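Local structure of protein (hdlp (histone deacetylase-like protein)) (Aquifex aeolicus, 1C3P) at residues V28-L31 against L32-K35; I151-L154 against R155-F159; K224-N227 against D228-L232. The protein is a bacterial homologue of histone deacetylases that probably acts as a zinc-dependent deacetylase, perhaps in acetoin breakdown. All coordinates share one frame; numbering follows the deposited sequence.

Contact 1 (V28-L31 against L32-K35). Unlike the reference sequence in segment 32-35: Lys35 (reference Leu).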
ATOM      1  N   VAL A  28      10.468  -2.833   4.301  1.00 21.45           N
ATOM      2  CA  VAL A  28      11.186  -2.517   3.069  1.00 21.75           C
ATOM      3  C   VAL A  28      12.650  -2.943   3.218  1.00 20.86           C
ATOM      4  O   VAL A  28      13.278  -3.423   2.256  1.00 25.15           O
ATOM      5  CB  VAL A  28      11.102  -1.020   2.742  1.00 26.55           C
ATOM      6  CG1 VAL A  28      11.964  -0.697   1.520  1.00 23.84           C
ATOM      7  CG2 VAL A  28       9.646  -0.650   2.471  1.00 19.20           C
ATOM      8  N   SER A  29      13.204  -2.792   4.422  1.00 19.22           N
ATOM      9  CA  SER A  29      14.602  -3.191   4.624  1.00 19.63           C
ATOM     10  C   SER A  29      14.659  -4.705   4.476  1.00 21.50           C
ATOM     11  O   SER A  29      15.629  -5.260   3.962  1.00 18.95           O
ATOM     12  CB  SER A  29      15.123  -2.776   6.014  1.00 24.45           C
ATOM     13  OG  SER A  29      14.483  -3.497   7.062  1.00 28.74           O
ATOM     14  N   LEU A  30      13.601  -5.382   4.903  1.00 19.56           N
ATOM     15  CA  LEU A  30      13.602  -6.826   4.788  1.00 25.97           C
ATOM     16  C   LEU A  30      13.503  -7.206   3.317  1.00 18.44           C
ATOM     17  O   LEU A  30      14.141  -8.158   2.897  1.00 25.05           O
ATOM     18  CB  LEU A  30      12.442  -7.440   5.578  1.00 22.90           C
ATOM     19  CG  LEU A  30      12.313  -8.977   5.603  1.00 26.62           C
ATOM     20  CD1 LEU A  30      11.957  -9.492   4.235  1.00 38.27           C
ATOM     21  CD2 LEU A  30      13.620  -9.607   6.086  1.00 25.71           C
ATOM     22  N   LEU A  31      12.704  -6.466   2.543  1.00 19.65           N
ATOM     23  CA  LEU A  31      12.548  -6.762   1.116  1.00 20.47           C
ATOM     24  C   LEU A  31      13.910  -6.627   0.436  1.00 23.85           C
ATOM     25  O   LEU A  31      14.313  -7.483  -0.344  1.00 21.24           O
ATOM     26  CB  LEU A  31      11.577  -5.784   0.440  1.00 20.60           C
ATOM     27  CG  LEU A  31      10.686  -6.208  -0.748  1.00 39.80           C
ATOM     28  CD1 LEU A  31      10.451  -4.995  -1.685  1.00 23.99           C
ATOM     29  CD2 LEU A  31      11.308  -7.321  -1.534  1.00 28.48           C
ATOM     30  N   LEU A  32      14.606  -5.537   0.728  1.00 23.91           N
ATOM     31  CA  LEU A  32      15.910  -5.308   0.130  1.00 24.82           C
ATOM     32  C   LEU A  32      16.875  -6.431   0.462  1.00 19.56           C
ATOM     33  O   LEU A  32      17.544  -6.938  -0.428  1.00 20.71           O
ATOM     34  CB  LEU A  32      16.502  -3.968   0.588  1.00 24.81           C
ATOM     35  CG  LEU A  32      15.894  -2.675   0.030  1.00 27.00           C
ATOM     36  CD1 LEU A  32      16.677  -1.466   0.543  1.00 27.13           C
ATOM     37  CD2 LEU A  32      15.953  -2.699  -1.486  1.00 34.49           C
ATOM     38  N   ARG A  33      16.945  -6.815   1.736  1.00 23.25           N
ATOM     39  CA  ARG A  33      17.852  -7.884   2.132  1.00 24.33           C
ATOM     40  C   ARG A  33      17.436  -9.203   1.504  1.00 30.33           C
ATOM     41  O   ARG A  33      18.279 -10.022   1.151  1.00 25.45           O
ATOM     42  CB  ARG A  33      17.907  -8.012   3.660  1.00 23.46           C
ATOM     43  CG  ARG A  33      18.555  -6.797   4.343  1.00 26.94           C
ATOM     44  CD  ARG A  33      18.931  -7.067   5.796  1.00 42.13           C
ATOM     45  NE  ARG A  33      17.772  -7.384   6.621  1.00 59.06           N
ATOM     46  CZ  ARG A  33      17.829  -7.640   7.925  1.00 60.87           C
ATOM     47  NH1 ARG A  33      18.992  -7.616   8.558  1.00 65.33           N
ATOM     48  NH2 ARG A  33      16.718  -7.910   8.600  1.00 56.24           N
ATOM     49  N   PHE A  34      16.131  -9.397   1.347  1.00 24.98           N
ATOM     50  CA  PHE A  34      15.610 -10.616   0.760  1.00 27.09           C
ATOM     51  C   PHE A  34      15.929 -10.691  -0.736  1.00 23.93           C
ATOM     52  O   PHE A  34      16.412 -11.713  -1.233  1.00 21.71           O
ATOM     53  CB  PHE A  34      14.094 -10.689   0.971  1.00 24.88           C
ATOM     54  CG  PHE A  34      13.497 -11.996   0.563  1.00 20.46           C
ATOM     55  CD1 PHE A  34      13.683 -13.126   1.344  1.00 18.74           C
ATOM     56  CD2 PHE A  34      12.770 -12.108  -0.625  1.00 20.19           C
ATOM     57  CE1 PHE A  34      13.145 -14.369   0.951  1.00 23.04           C
ATOM     58  CE2 PHE A  34      12.229 -13.332  -1.031  1.00 25.08           C
ATOM     59  CZ  PHE A  34      12.420 -14.470  -0.235  1.00 23.31           C
ATOM     60  N   LYS A  35      15.685  -9.620  -1.484  1.00 21.33           N
ATOM     61  CA  LYS A  35      16.001  -9.733  -2.893  1.00 22.54           C
ATOM     62  C   LYS A  35      17.494  -9.885  -3.120  1.00 24.68           C
ATOM     63  O   LYS A  35      17.907 -10.495  -4.098  1.00 22.33           O
ATOM     64  CB  LYS A  35      15.455  -8.560  -3.678  1.00 29.70           C
ATOM     65  CG  LYS A  35      13.958  -8.679  -3.908  1.00 29.48           C
ATOM     66  CD  LYS A  35      13.439  -7.498  -4.673  1.00 42.17           C
ATOM     67  CE  LYS A  35      13.637  -6.229  -3.886  1.00 34.89           C
ATOM     68  NZ  LYS A  35      15.061  -5.930  -3.584  1.00 67.18           N
TER

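Contact 2 (I151-L154 against R155-F159)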
ATOM      1  N   ILE A 151      -0.186  12.530  -5.568  1.00 16.67           N
ATOM      2  CA  ILE A 151      -1.230  12.954  -6.495  1.00 19.56           C
ATOM      3  C   ILE A 151      -1.232  14.478  -6.620  1.00 22.66           C
ATOM      4  O   ILE A 151      -1.401  15.003  -7.717  1.00 20.08           O
ATOM      5  CB  ILE A 151      -2.597  12.424  -6.037  1.00 16.46           C
ATOM      6  CG1 ILE A 151      -2.638  10.897  -6.234  1.00 12.31           C
ATOM      7  CG2 ILE A 151      -3.741  13.123  -6.802  1.00 17.93           C
ATOM      8  CD1 ILE A 151      -3.839  10.229  -5.576  1.00 18.71           C
ATOM      9  N   GLU A 152      -1.039  15.189  -5.512  1.00 19.71           N
ATOM     10  CA  GLU A 152      -1.006  16.647  -5.562  1.00 13.85           C
ATOM     11  C   GLU A 152       0.251  17.084  -6.290  1.00 16.85           C
ATOM     12  O   GLU A 152       0.280  18.119  -6.955  1.00 19.25           O
ATOM     13  CB  GLU A 152      -1.033  17.240  -4.155  1.00 20.21           C
ATOM     14  CG  GLU A 152      -2.394  17.106  -3.500  1.00 22.16           C
ATOM     15  CD  GLU A 152      -3.451  17.963  -4.170  1.00 26.94           C
ATOM     16  OE1 GLU A 152      -4.633  17.805  -3.825  1.00 25.03           O
ATOM     17  OE2 GLU A 152      -3.103  18.802  -5.027  1.00 24.95           O
ATOM     18  N   TYR A 153       1.300  16.270  -6.189  1.00 14.74           N
ATOM     19  CA  TYR A 153       2.541  16.587  -6.890  1.00 17.71           C
ATOM     20  C   TYR A 153       2.222  16.574  -8.393  1.00 20.00           C
ATOM     21  O   TYR A 153       2.629  17.466  -9.145  1.00 19.61           O
ATOM     22  CB  TYR A 153       3.610  15.528  -6.553  1.00 13.26           C
ATOM     23  CG  TYR A 153       4.889  15.665  -7.345  1.00 16.36           C
ATOM     24  CD1 TYR A 153       5.923  16.515  -6.931  1.00 18.41           C
ATOM     25  CD2 TYR A 153       5.056  14.950  -8.526  1.00 21.16           C
ATOM     26  CE1 TYR A 153       7.101  16.632  -7.697  1.00 21.03           C
ATOM     27  CE2 TYR A 153       6.205  15.057  -9.283  1.00 19.76           C
ATOM     28  CZ  TYR A 153       7.222  15.884  -8.877  1.00 25.97           C
ATOM     29  OH  TYR A 153       8.355  15.925  -9.660  1.00 23.15           O
ATOM     30  N   LEU A 154       1.475  15.563  -8.827  1.00 17.78           N
ATOM     31  CA  LEU A 154       1.105  15.443 -10.238  1.00 17.26           C
ATOM     32  C   LEU A 154       0.151  16.575 -10.663  1.00 19.69           C
ATOM     33  O   LEU A 154       0.271  17.122 -11.768  1.00 22.91           O
ATOM     34  CB  LEU A 154       0.469  14.070 -10.494  1.00 20.44           C
ATOM     35  CG  LEU A 154       1.443  12.878 -10.493  1.00 19.57           C
ATOM     36  CD1 LEU A 154       0.677  11.552 -10.393  1.00 22.48           C
ATOM     37  CD2 LEU A 154       2.301  12.935 -11.784  1.00 20.84           C
ATOM     38  N   ARG A 155      -0.800  16.930  -9.802  1.00 20.88           N
ATOM     39  CA  ARG A 155      -1.713  18.022 -10.151  1.00 22.64           C
ATOM     40  C   ARG A 155      -0.913  19.300 -10.384  1.00 28.00           C
ATOM     41  O   ARG A 155      -1.190  20.050 -11.326  1.00 28.05           O
ATOM     42  CB  ARG A 155      -2.766  18.238  -9.050  1.00 25.69           C
ATOM     43  CG  ARG A 155      -3.657  16.997  -8.825  1.00 27.64           C
ATOM     44  CD  ARG A 155      -4.654  17.168  -7.686  1.00 25.67           C
ATOM     45  NE  ARG A 155      -5.851  17.885  -8.099  1.00 30.88           N
ATOM     46  CZ  ARG A 155      -6.825  18.248  -7.274  1.00 36.28           C
ATOM     47  NH1 ARG A 155      -6.738  17.965  -5.977  1.00 26.96           N
ATOM     48  NH2 ARG A 155      -7.904  18.855  -7.757  1.00 27.33           N
ATOM     49  N   LYS A 156       0.092  19.549  -9.549  1.00 23.53           N
ATOM     50  CA  LYS A 156       0.892  20.757  -9.726  1.00 26.79           C
ATOM     51  C   LYS A 156       1.656  20.727 -11.051  1.00 26.40           C
ATOM     52  O   LYS A 156       1.942  21.778 -11.633  1.00 26.19           O
ATOM     53  CB  LYS A 156       1.855  20.961  -8.548  1.00 26.01           C
ATOM     54  CG  LYS A 156       2.628  22.283  -8.635  1.00 29.70           C
ATOM     55  CD  LYS A 156       3.355  22.617  -7.352  1.00 28.77           C
ATOM     56  CE  LYS A 156       2.372  22.871  -6.209  1.00 39.79           C
ATOM     57  NZ  LYS A 156       1.465  24.037  -6.475  1.00 36.33           N
ATOM     58  N   LYS A 157       1.981  19.524 -11.519  1.00 22.50           N
ATOM     59  CA  LYS A 157       2.682  19.343 -12.794  1.00 21.12           C
ATOM     60  C   LYS A 157       1.733  19.530 -13.984  1.00 22.98           C
ATOM     61  O   LYS A 157       2.172  19.548 -15.133  1.00 27.77           O
ATOM     62  CB  LYS A 157       3.326  17.950 -12.888  1.00 28.95           C
ATOM     63  CG  LYS A 157       4.559  17.728 -12.009  1.00 25.94           C
ATOM     64  CD  LYS A 157       5.681  18.689 -12.358  1.00 35.16           C
ATOM     65  CE  LYS A 157       6.903  18.465 -11.466  1.00 39.24           C
ATOM     66  NZ  LYS A 157       7.957  19.504 -11.677  1.00 40.01           N
ATOM     67  N   GLY A 158       0.440  19.662 -13.710  1.00 26.49           N
ATOM     68  CA  GLY A 158      -0.523  19.866 -14.783  1.00 24.82           C
ATOM     69  C   GLY A 158      -1.412  18.689 -15.147  1.00 33.13           C
ATOM     70  O   GLY A 158      -2.222  18.776 -16.075  1.00 27.21           O
ATOM     71  N   PHE A 159      -1.274  17.571 -14.446  1.00 27.47           N
ATOM     72  CA  PHE A 159      -2.141  16.446 -14.761  1.00 24.15           C
ATOM     73  C   PHE A 159      -3.541  16.763 -14.259  1.00 28.02           C
ATOM     74  O   PHE A 159      -3.699  17.255 -13.147  1.00 21.14           O
ATOM     75  CB  PHE A 159      -1.618  15.156 -14.131  1.00 27.53           C
ATOM     76  CG  PHE A 159      -0.397  14.608 -14.814  1.00 27.26           C
ATOM     77  CD1 PHE A 159       0.879  15.064 -14.483  1.00 28.12           C
ATOM     78  CD2 PHE A 159      -0.533  13.687 -15.841  1.00 21.10           C
ATOM     79  CE1 PHE A 159       2.000  14.601 -15.182  1.00 26.24           C
ATOM     80  CE2 PHE A 159       0.574  13.215 -16.551  1.00 26.07           C
ATOM     81  CZ  PHE A 159       1.841  13.671 -16.225  1.00 23.91           C
TER

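Contact 3 (K224-N227 against D228-L232)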
ATOM      1  N   LYS A 224     -15.572 -11.593   4.319  1.00 16.41           N
ATOM      2  CA  LYS A 224     -14.590 -12.429   4.996  1.00 16.11           C
ATOM      3  C   LYS A 224     -14.387 -13.729   4.204  1.00 15.77           C
ATOM      4  O   LYS A 224     -15.308 -14.218   3.524  1.00 21.07           O
ATOM      5  CB  LYS A 224     -15.098 -12.794   6.389  1.00 20.34           C
ATOM      6  CG  LYS A 224     -15.416 -11.598   7.285  1.00 19.33           C
ATOM      7  CD  LYS A 224     -15.966 -12.069   8.642  1.00 25.49           C
ATOM      8  CE  LYS A 224     -16.371 -10.870   9.511  1.00 24.14           C
ATOM      9  NZ  LYS A 224     -16.896 -11.293  10.844  1.00 34.08           N
ATOM     10  N   GLY A 225     -13.195 -14.305   4.324  1.00 20.77           N
ATOM     11  CA  GLY A 225     -12.905 -15.550   3.636  1.00 20.30           C
ATOM     12  C   GLY A 225     -12.765 -15.419   2.133  1.00 20.63           C
ATOM     13  O   GLY A 225     -12.860 -16.411   1.422  1.00 20.66           O
ATOM     14  N   LEU A 226     -12.524 -14.203   1.647  1.00 20.37           N
ATOM     15  CA  LEU A 226     -12.400 -13.957   0.209  1.00 18.71           C
ATOM     16  C   LEU A 226     -11.367 -14.879  -0.454  1.00 19.84           C
ATOM     17  O   LEU A 226     -10.258 -15.019   0.053  1.00 18.13           O
ATOM     18  CB  LEU A 226     -11.961 -12.514  -0.031  1.00 13.63           C
ATOM     19  CG  LEU A 226     -12.159 -12.042  -1.471  1.00 18.44           C
ATOM     20  CD1 LEU A 226     -13.656 -11.789  -1.657  1.00 18.09           C
ATOM     21  CD2 LEU A 226     -11.378 -10.752  -1.741  1.00 17.96           C
ATOM     22  N   ASN A 227     -11.718 -15.492  -1.584  1.00 23.30           N
ATOM     23  CA  ASN A 227     -10.756 -16.349  -2.267  1.00 20.88           C
ATOM     24  C   ASN A 227     -10.222 -15.650  -3.507  1.00 25.24           C
ATOM     25  O   ASN A 227     -10.673 -14.553  -3.854  1.00 18.54           O
ATOM     26  CB  ASN A 227     -11.352 -17.731  -2.621  1.00 21.73           C
ATOM     27  CG  ASN A 227     -12.513 -17.652  -3.598  1.00 20.47           C
ATOM     28  OD1 ASN A 227     -12.434 -16.986  -4.634  1.00 23.80           O
ATOM     29  ND2 ASN A 227     -13.593 -18.366  -3.281  1.00 21.08           N
ATOM     30  N   ASP A 228      -9.261 -16.282  -4.175  1.00 19.41           N
ATOM     31  CA  ASP A 228      -8.639 -15.680  -5.350  1.00 22.15           C
ATOM     32  C   ASP A 228      -9.572 -15.312  -6.477  1.00 18.83           C
ATOM     33  O   ASP A 228      -9.419 -14.258  -7.085  1.00 16.28           O
ATOM     34  CB  ASP A 228      -7.535 -16.594  -5.903  1.00 16.82           C
ATOM     35  CG  ASP A 228      -6.347 -16.696  -4.981  1.00 30.68           C
ATOM     36  OD1 ASP A 228      -6.227 -15.830  -4.086  1.00 23.87           O
ATOM     37  OD2 ASP A 228      -5.522 -17.623  -5.172  1.00 25.02           O
ATOM     38  N   ASN A 229     -10.516 -16.195  -6.790  1.00 20.73           N
ATOM     39  CA  ASN A 229     -11.450 -15.937  -7.868  1.00 21.75           C
ATOM     40  C   ASN A 229     -12.338 -14.753  -7.557  1.00 18.47           C
ATOM     41  O   ASN A 229     -12.628 -13.930  -8.433  1.00 22.47           O
ATOM     42  CB  ASN A 229     -12.274 -17.193  -8.134  1.00 19.46           C
ATOM     43  CG  ASN A 229     -11.448 -18.278  -8.780  1.00 27.14           C
ATOM     44  OD1 ASN A 229     -11.099 -18.174  -9.949  1.00 33.03           O
ATOM     45  ND2 ASN A 229     -11.091 -19.304  -8.013  1.00 21.35           N
ATOM     46  N   GLU A 230     -12.729 -14.633  -6.295  1.00 17.79           N
ATOM     47  CA  GLU A 230     -13.577 -13.517  -5.900  1.00 21.18           C
ATOM     48  C   GLU A 230     -12.827 -12.190  -5.977  1.00 16.89           C
ATOM     49  O   GLU A 230     -13.366 -11.189  -6.445  1.00 19.45           O
ATOM     50  CB  GLU A 230     -14.117 -13.746  -4.488  1.00 20.54           C
ATOM     51  CG  GLU A 230     -14.958 -15.012  -4.381  1.00 28.98           C
ATOM     52  CD  GLU A 230     -15.450 -15.249  -2.972  1.00 24.35           C
ATOM     53  OE1 GLU A 230     -14.640 -15.078  -2.042  1.00 22.00           O
ATOM     54  OE2 GLU A 230     -16.627 -15.627  -2.802  1.00 24.99           O
ATOM     55  N   PHE A 231     -11.575 -12.180  -5.534  1.00 15.68           N
ATOM     56  CA  PHE A 231     -10.789 -10.951  -5.593  1.00 15.78           C
ATOM     57  C   PHE A 231     -10.610 -10.511  -7.052  1.00 18.54           C
ATOM     58  O   PHE A 231     -10.904  -9.369  -7.409  1.00 18.86           O
ATOM     59  CB  PHE A 231      -9.416 -11.162  -4.944  1.00 13.22           C
ATOM     60  CG  PHE A 231      -8.604  -9.897  -4.810  1.00 20.63           C
ATOM     61  CD1 PHE A 231      -9.006  -8.881  -3.941  1.00 18.42           C
ATOM     62  CD2 PHE A 231      -7.440  -9.721  -5.544  1.00 21.10           C
ATOM     63  CE1 PHE A 231      -8.258  -7.715  -3.807  1.00 17.67           C
ATOM     64  CE2 PHE A 231      -6.680  -8.552  -5.418  1.00 28.29           C
ATOM     65  CZ  PHE A 231      -7.095  -7.547  -4.545  1.00 27.85           C
ATOM     66  N   LEU A 232     -10.137 -11.416  -7.907  1.00 19.07           N
ATOM     67  CA  LEU A 232      -9.914 -11.061  -9.311  1.00 17.39           C
ATOM     68  C   LEU A 232     -11.196 -10.713 -10.054  1.00 19.82           C
ATOM     69  O   LEU A 232     -11.190  -9.855 -10.919  1.00 21.80           O
ATOM     70  CB  LEU A 232      -9.163 -12.181 -10.026  1.00 24.53           C
ATOM     71  CG  LEU A 232      -7.774 -12.451  -9.430  1.00 16.64           C
ATOM     72  CD1 LEU A 232      -7.213 -13.722 -10.058  1.00 26.70           C
ATOM     73  CD2 LEU A 232      -6.827 -11.281  -9.632  1.00 18.77           C
TER
HETATM   74  O   HOH W   1     -14.487 -17.900  -0.158  1.00 31.21           O

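Contact 1 (V28-L31 against L32-K35)
Leu31 and Lys35, one helical turn apart, meet through carbon: CD2 of Leu31 presses on CE of Lys35 at 3.5 Å, a tight fit for two carbons, and the two side chains cross at a slant. Lys35 differs here from the reference sequence, which has leucine. Its chain is bent at chi3 (-63°) and again at chi4 (61°), which folds the methylenes over Leu31 and brings NZ back to 3.7 Å from Leu31 O. The ammonium group makes a cation-pi contact with Trp310. A second i to i+4 pair runs along the helix where CD1 of Leu30 lies 4.1 Å from CB of Phe34.

Underneath, the backbone is a regular alpha-helix. Leu32 N donates to Val28 O (2.9 Å) and Lys35 N to Leu31 O (2.8 Å), with Arg33 and Phe34 reaching back to Ser29 and Leu30 in the same way. This is helix 28-37, the connection in a beta-alpha-beta unit between strands 4-8 and 46-48. Leucines and phenylalanine suit it because all of residues 28-35 except Arg33 are buried: Leu30, Leu31 and Phe34 meet helix 299-314, Phe34 also packs on Ala326 and Leu330 of helix 324-332, and Leu32 rests on Leu6 of strand 4-8. Arg33, the exposed residue, lays its CG 3.3 Å from Ser29 O, while its guanidinium runs back past CD2 of Leu30.

Contact 2 (I151-L154 against R155-F159)
Arg155 reaches back along the helix toward Ile151 and Glu152. Its CB lies by the carbonyl oxygen of Glu152; CG, anti to its own carbonyl carbon, comes within 3.2 Å of Ile151 O, the same oxygen that accepts the Arg155 N-H. CD then passes the Glu152 carboxylate, 3.5 Å from OE2, and touches CG2 of Ile151. A bend at chi3 (82°) turns the guanidinium so that NH1 meets Glu152 OE1 at 3.0 Å near the guanidinium plane, a salt bridge. As a hydrogen bond it is weak (N-H...O 132°); the two planes are 40° apart. NH2 has a second partner, Gln184 OE1, so the group is held from two residues.

Lys157, one turn beyond Tyr153, sends CE to 3.4 Å from Tyr153 OH, its aliphatic chain crossing the phenol at a slant. The helix closes in a Schellman motif. Gly158 takes positive phi, a backbone shape in which a CB would be jammed against the carbonyl oxygen of Lys157, and which therefore calls for glycine. Phe159 N donates to Leu154 O at 3.1 Å, while Gly158 N bonds to Arg155 O. Leu154 O also lies at the edge of the Phe159 ring, and Leu154 CD2 packs on Phe159 CD1 at 3.7 Å, an apolar contact across the motif.

Leu154 and Phe159 both pack on Val250 of strand 250-254, and against helix 98-118 Leu154 meets Ile114 and Phe159 meets Leu118, whereas Ile151, Glu152 and Arg155 lean on Phe179 of helix 173-179.

Contact 3 (K224-N227 against D228-L232)
Gly225 O lies 4.1 Å from Glu230 OE1, and a water bridges them, donating to Gly225 O at 2.7 Å and linked weakly to Glu230 OE1 and Asn227 ND2; Gly225 has positive phi, which favours glycine. Leu226 follows. Its CD1 meets Glu230 CB at 3.5 Å and is equally close to Glu230 OE1, the side chains crossing at a slant. CD2 of Leu226 lies at the edge of the Phe231 ring, 3.7 Å from Phe231 CD1, these two side chains crossing at about a right angle. The two methyls of a leucine let it touch both residues of the first turn.

Asn227 is the N-cap. Its CG sits between the backbone N and the carbonyl carbon (chi1 63°), which swings OD1 round to accept from Glu230 N at 2.9 Å. Glu230 in turn accepts from Asn227 N: its extended side chain brings OE1 to 3.0 Å, met on the anti side and 24° out of the carboxylate plane. These reciprocal bonds make a capping box, in which asparagine and glutamate each supply the acceptor the other backbone N-H needs. The amide and carboxylate are stacked, their planes 27° apart. Asn227 O receives Phe231 N at 3.0 Å, starting the helical bonding. Glu230 OE2 also forms a salt bridge with Arg361, and ND2 of Asn227 donates to Glu359 O, so the box is anchored to the C-terminal part of the chain.

Asp228 OD2 accepts from Arg356 N and is hydrogen-bonded to Ser271. The loop leads from edge strand 217-222 into helix 228-245, where Phe231 and Leu232 pack on Ala278 of helix 272-286.

In the fold
Each contact is local and closes no long loop; along the chain they come one after another, with neither nesting nor crossing, and their nearest atoms stay about 18 Å apart. Contact 1 comes first, spanning the first two turns of the helix that joins strands 4-8 and 46-48 at one end of the parallel sheet. Contact 2 ends helix 146-156 and turns the chain toward strand 162-166, in the sheet's interior. Contact 3 follows strand 217-222, at the other end of the sheet, and starts helix 228-245; its Phe231 side chain lies about 8 Å from those of Asp168 and Asp258, which bind zinc in another structure of this protein; no zinc is bound in this model.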